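Local coordinates for ATP-dependent DNA helicase (Mycobacterium smegmatis, PDB 5V9X), which probably uses ATP hydrolysis to move 3'-to-5' along single-stranded DNA and unwind RNA:DNA duplexes, at residues 53-58 against 65-70; 82-87 against 136-141. One frame throughout, in Å; residues are numbered along the deposited sequence.

Contact 1 (53-58 against 65-70)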
loop_
_atom_site.group_PDB
_atom_site.type_symbol
_atom_site.label_atom_id
_atom_site.label_comp_id
_atom_site.label_asym_id
_atom_site.label_seq_id
_atom_site.Cartn_x
_atom_site.Cartn_y
_atom_site.Cartn_z
ATOM N N ALA A 53 3.517 10.617 -26.835
ATOM C CA ALA A 53 4.084 11.731 -27.587
ATOM C C ALA A 53 4.709 12.763 -26.655
ATOM O O ALA A 53 5.830 13.229 -26.888
ATOM C CB ALA A 53 3.007 12.373 -28.461
ATOM N N ASP A 54 3.996 13.124 -25.585
ATOM C CA ASP A 54 4.535 14.078 -24.620
ATOM C C ASP A 54 5.752 13.505 -23.903
ATOM O O ASP A 54 6.771 14.186 -23.746
ATOM C CB ASP A 54 3.458 14.467 -23.608
ATOM C CG ASP A 54 2.211 15.027 -24.261
ATOM O OD1 ASP A 54 2.234 15.277 -25.484
ATOM O OD2 ASP A 54 1.204 15.210 -23.545
ATOM N N ALA A 55 5.659 12.248 -23.456
ATOM C CA ALA A 55 6.750 11.654 -22.690
ATOM C C ALA A 55 8.009 11.512 -23.534
ATOM O O ALA A 55 9.117 11.765 -23.051
ATOM C CB ALA A 55 6.330 10.297 -22.127
ATOM N N TRP A 56 7.860 11.107 -24.798
ATOM C CA TRP A 56 9.025 11.000 -25.672
ATOM C C TRP A 56 9.710 12.348 -25.844
ATOM O O TRP A 56 10.942 12.424 -25.891
ATOM C CB TRP A 56 8.618 10.433 -27.030
ATOM C CG TRP A 56 8.149 9.014 -26.979
ATOM C CD1 TRP A 56 8.478 8.070 -26.049
ATOM C CD2 TRP A 56 7.252 8.378 -27.896
ATOM N NE1 TRP A 56 7.845 6.884 -26.334
ATOM C CE2 TRP A 56 7.085 7.048 -27.462
ATOM C CE3 TRP A 56 6.575 8.805 -29.043
ATOM C CZ2 TRP A 56 6.269 6.142 -28.137
ATOM C CZ3 TRP A 56 5.770 7.907 -29.708
ATOM C CH2 TRP A 56 5.622 6.590 -29.255
ATOM N N SER A 57 8.926 13.426 -25.931
ATOM C CA SER A 57 9.511 14.754 -26.084
ATOM C C SER A 57 10.336 15.134 -24.860
ATOM O O SER A 57 11.488 15.566 -24.980
ATOM C CB SER A 57 8.411 15.785 -26.331
ATOM O OG SER A 57 8.969 17.051 -26.635
ATOM N N ALA A 58 9.758 14.975 -23.668
ATOM C CA ALA A 58 10.468 15.340 -22.448
ATOM C C ALA A 58 11.663 14.425 -22.203
ATOM O O ALA A 58 12.742 14.895 -21.825
ATOM C CB ALA A 58 9.514 15.304 -21.256
ATOM N N THR A 65 11.192 12.717 -15.957
ATOM C CA THR A 65 9.816 12.789 -16.432
ATOM C C THR A 65 8.911 11.907 -15.585
ATOM O O THR A 65 9.233 10.742 -15.333
ATOM C CB THR A 65 9.727 12.369 -17.902
ATOM O OG1 THR A 65 10.662 13.135 -18.674
ATOM C CG2 THR A 65 8.320 12.598 -18.439
ATOM N N LEU A 66 7.783 12.463 -15.154
ATOM C CA LEU A 66 6.721 11.706 -14.503
ATOM C C LEU A 66 5.527 11.652 -15.447
ATOM O O LEU A 66 4.968 12.696 -15.808
ATOM C CB LEU A 66 6.323 12.336 -13.168
ATOM C CG LEU A 66 5.079 11.747 -12.490
ATOM C CD1 LEU A 66 5.339 10.332 -11.988
ATOM C CD2 LEU A 66 4.597 12.646 -11.359
ATOM N N VAL A 67 5.142 10.445 -15.845
ATOM C CA VAL A 67 4.045 10.236 -16.782
ATOM C C VAL A 67 2.804 9.851 -15.990
ATOM O O VAL A 67 2.807 8.859 -15.252
ATOM C CB VAL A 67 4.399 9.166 -17.827
ATOM C CG1 VAL A 67 3.305 9.067 -18.878
ATOM C CG2 VAL A 67 5.745 9.482 -18.470
ATOM N N ILE A 68 1.743 10.638 -16.138
ATOM C CA ILE A 68 0.488 10.433 -15.422
ATOM C C ILE A 68 -0.587 10.226 -16.479
ATOM O O ILE A 68 -1.023 11.182 -17.133
ATOM C CB ILE A 68 0.148 11.610 -14.503
ATOM C CG1 ILE A 68 1.314 11.897 -13.555
ATOM C CG2 ILE A 68 -1.126 11.325 -13.723
ATOM C CD1 ILE A 68 1.158 13.186 -12.781
ATOM N N ALA A 69 -1.021 8.981 -16.652
ATOM C CA ALA A 69 -2.002 8.635 -17.669
ATOM C C ALA A 69 -2.708 7.360 -17.236
ATOM O O ALA A 69 -2.143 6.568 -16.474
ATOM C CB ALA A 69 -1.338 8.452 -19.042
ATOM N N PRO A 70 -3.945 7.130 -17.708
ATOM C CA PRO A 70 -4.692 5.935 -17.281
ATOM C C PRO A 70 -4.037 4.618 -17.674
ATOM O O PRO A 70 -2.979 4.601 -18.310
ATOM C CB PRO A 70 -6.050 6.110 -17.973
ATOM C CG PRO A 70 -5.802 7.066 -19.090
ATOM C CD PRO A 70 -4.748 7.995 -18.587
#

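Contact 2 (82-87 against 136-141)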
loop_
_atom_site.group_PDB
_atom_site.type_symbol
_atom_site.label_atom_id
_atom_site.label_comp_id
_atom_site.label_asym_id
_atom_site.label_seq_id
_atom_site.Cartn_x
_atom_site.Cartn_y
_atom_site.Cartn_z
ATOM N N TRP A 82 12.588 5.341 -26.127
ATOM C CA TRP A 82 13.727 6.206 -26.416
ATOM C C TRP A 82 15.035 5.542 -26.008
ATOM O O TRP A 82 16.020 5.568 -26.755
ATOM C CB TRP A 82 13.574 7.557 -25.719
ATOM C CG TRP A 82 14.721 8.468 -26.020
ATOM C CD1 TRP A 82 15.777 8.754 -25.206
ATOM C CD2 TRP A 82 14.946 9.186 -27.240
ATOM N NE1 TRP A 82 16.639 9.620 -25.837
ATOM C CE2 TRP A 82 16.152 9.900 -27.087
ATOM C CE3 TRP A 82 14.241 9.302 -28.442
ATOM C CZ2 TRP A 82 16.667 10.718 -28.091
ATOM C CZ3 TRP A 82 14.755 10.114 -29.438
ATOM C CH2 TRP A 82 15.955 10.811 -29.256
ATOM N N ALA A 83 15.065 4.941 -24.816
ATOM C CA ALA A 83 16.249 4.200 -24.396
ATOM C C ALA A 83 16.499 3.007 -25.309
ATOM O O ALA A 83 17.653 2.669 -25.600
ATOM C CB ALA A 83 16.098 3.748 -22.944
ATOM N N ILE A 84 15.428 2.359 -25.774
ATOM C CA ILE A 84 15.574 1.247 -26.709
ATOM C C ILE A 84 16.153 1.737 -28.030
ATOM O O ILE A 84 17.009 1.077 -28.633
ATOM C CB ILE A 84 14.221 0.540 -26.913
ATOM C CG1 ILE A 84 13.768 -0.136 -25.618
ATOM C CG2 ILE A 84 14.306 -0.476 -28.045
ATOM C CD1 ILE A 84 12.334 -0.614 -25.654
ATOM N N ASP A 85 15.698 2.901 -28.498
ATOM C CA ASP A 85 16.202 3.435 -29.759
ATOM C C ASP A 85 17.693 3.733 -29.673
ATOM O O ASP A 85 18.443 3.461 -30.618
ATOM C CB ASP A 85 15.417 4.689 -30.147
ATOM C CG ASP A 85 15.706 5.140 -31.564
ATOM O OD1 ASP A 85 15.703 4.282 -32.471
ATOM O OD2 ASP A 85 15.928 6.350 -31.776
ATOM N N ARG A 86 18.143 4.280 -28.541
ATOM C CA ARG A 86 19.566 4.567 -28.378
ATOM C C ARG A 86 20.387 3.286 -28.308
ATOM O O ARG A 86 21.488 3.217 -28.866
ATOM C CB ARG A 86 19.789 5.417 -27.127
ATOM N N LEU A 87 19.868 2.258 -27.630
ATOM C CA LEU A 87 20.564 0.977 -27.590
ATOM C C LEU A 87 20.601 0.312 -28.962
ATOM O O LEU A 87 21.496 -0.495 -29.232
ATOM C CB LEU A 87 19.903 0.052 -26.569
ATOM C CG LEU A 87 20.244 0.312 -25.100
ATOM C CD1 LEU A 87 19.187 -0.291 -24.188
ATOM C CD2 LEU A 87 21.620 -0.249 -24.766
ATOM N N PRO A 136 20.243 -5.317 -33.911
ATOM C CA PRO A 136 20.815 -4.978 -32.607
ATOM C C PRO A 136 20.650 -6.115 -31.612
ATOM O O PRO A 136 19.699 -6.897 -31.673
ATOM C CB PRO A 136 20.007 -3.748 -32.178
ATOM C CG PRO A 136 18.701 -3.906 -32.870
ATOM C CD PRO A 136 19.015 -4.554 -34.194
ATOM N N SER A 137 21.605 -6.204 -30.690
ATOM C CA SER A 137 21.589 -7.206 -29.626
ATOM C C SER A 137 21.360 -6.472 -28.310
ATOM O O SER A 137 22.283 -5.872 -27.754
ATOM C CB SER A 137 22.884 -8.012 -29.598
ATOM O OG SER A 137 23.859 -7.386 -28.780
ATOM N N ILE A 138 20.128 -6.527 -27.815
ATOM C CA ILE A 138 19.729 -5.846 -26.588
ATOM C C ILE A 138 19.325 -6.913 -25.579
ATOM O O ILE A 138 18.335 -7.627 -25.783
ATOM C CB ILE A 138 18.587 -4.851 -26.833
ATOM C CG1 ILE A 138 19.063 -3.710 -27.738
ATOM C CG2 ILE A 138 18.045 -4.323 -25.516
ATOM C CD1 ILE A 138 17.950 -2.809 -28.230
ATOM N N THR A 139 20.083 -7.020 -24.491
ATOM C CA THR A 139 19.825 -8.020 -23.466
ATOM C C THR A 139 18.892 -7.467 -22.394
ATOM O O THR A 139 18.878 -6.266 -22.110
ATOM C CB THR A 139 21.134 -8.489 -22.828
ATOM O OG1 THR A 139 21.870 -7.357 -22.352
ATOM C CG2 THR A 139 21.980 -9.234 -23.842
ATOM N N VAL A 140 18.097 -8.361 -21.805
ATOM C CA VAL A 140 17.109 -8.010 -20.787
ATOM C C VAL A 140 17.171 -9.060 -19.685
ATOM O O VAL A 140 17.006 -10.254 -19.956
ATOM C CB VAL A 140 15.681 -7.935 -21.360
ATOM C CG1 VAL A 140 14.695 -7.534 -20.273
ATOM C CG2 VAL A 140 15.613 -6.969 -22.539
ATOM N N GLY A 141 17.393 -8.621 -18.446
ATOM C CA GLY A 141 17.462 -9.529 -17.326
ATOM C C GLY A 141 16.538 -9.094 -16.204
ATOM O O GLY A 141 16.183 -7.922 -16.077
#

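Contact 1 (53-58 against 65-70)
T65 and A58 meet where helix 50-60 lies against the strand that leads into the probable P-loop, and the threonine side chain can be followed atom by atom. Its CB points at the helix and divides into two branches. The hydroxyl branch comes closer: T65 OG1 rests 3.6 Å from A58 CB, a van der Waals touch; the oxygen's polar partner is the backbone oxygen of N63, with which it is hydrogen-bonded. With OG1 beside the backbone N (chi1 -53°), CG2 falls anti to that N, and T65 CG2 lies 4.1 Å from the same A58 CB, so that the alanine methyl faces both arms of the fork. Two residues along the strand and one turn back along the helix a second alanine meets the strand, but through one branch only: V67 CG2 lies 3.8 Å from A55 CB. A55 CA and V67 CA are 6.7 Å apart, a spacing at which an alanine methyl is enough to reach the valine. No hydrogen bond crosses this buried seam. Strand 64-68 sits between 221-226 and 245-248 in the parallel RecA-like sheet; helix 50-60 packs on one face, touching helix 75-88 through A55 and A78, while L66 packs on helix 232-240.

Contact 2 (82-87 against 136-141)
I138 reaches the end of helix 75-88 with its longer branch, and L87 receives it. The delta methyl does most of the touching: I138 CD1 lies 3.8 Å from L87 CB, and one bond further back I138 CG1 is still 4.0 Å from that same L87 CB. It is thus the base of the leucine, rather than its forked end, that meets the isoleucine. One turn earlier on the helix the same methyl finds a second neighbour, with I138 CD1 4.0 Å from the carbonyl oxygen I84 O and 4.3 Å from I84 CG2, the latter a looser apolar approach. A single methyl therefore lies against two successive turns of the helix.

What sets this up is the first torsion of I138: CG1 is anti to the carbonyl carbon (chi1 -65°), and the next torsion is extended (chi2 170°), so that CD1 stands far from its own backbone and ends against the helix. On the other side, L87 N is hydrogen-bonded to A83 O, just past a kink where the N atoms of W82 and A83 lack bonds to the preceding turn. No hydrogen bond joins the two segments.

Further out, L121 of helix 118-130 touches I84, I138 and V140, drawing both partners into one apolar cluster, while D85 ties helix 75-88 on another flank, its OD1 hydrogen-bonded with the hydroxyls of S34 and T37. T139, just before strand 140-143, and G141 within it both bond to V162 through their backbones, which seats them beside strand 162-165. Contact 2 thus lies at the margin of the RecA-like sheet, where helix 75-88 also packs on strand 100-103 through A83 and L87, and strand 140-143 forms the outermost position.

The two contacts illustrate how one RecA-like sheet is packed at two depths. The touching residues of contact 1 are all buried and join a helix to an inner strand, close to the bound nucleotide analogue; contact 2 is partly buried and brings a helix end against the loop entering an edge strand. Strand 64-68 of the first is followed by helix 75-88 of the second, with the probable P-loop between them; their centres lie about 20 Å apart, and their nearest atoms, about 5 Å apart, do not touch. Chemistry follows place: at nearly equal backbone spacing, contact 1 pairs alanine methyls with branched strand residues, whereas contact 2 depends on the end of one isoleucine.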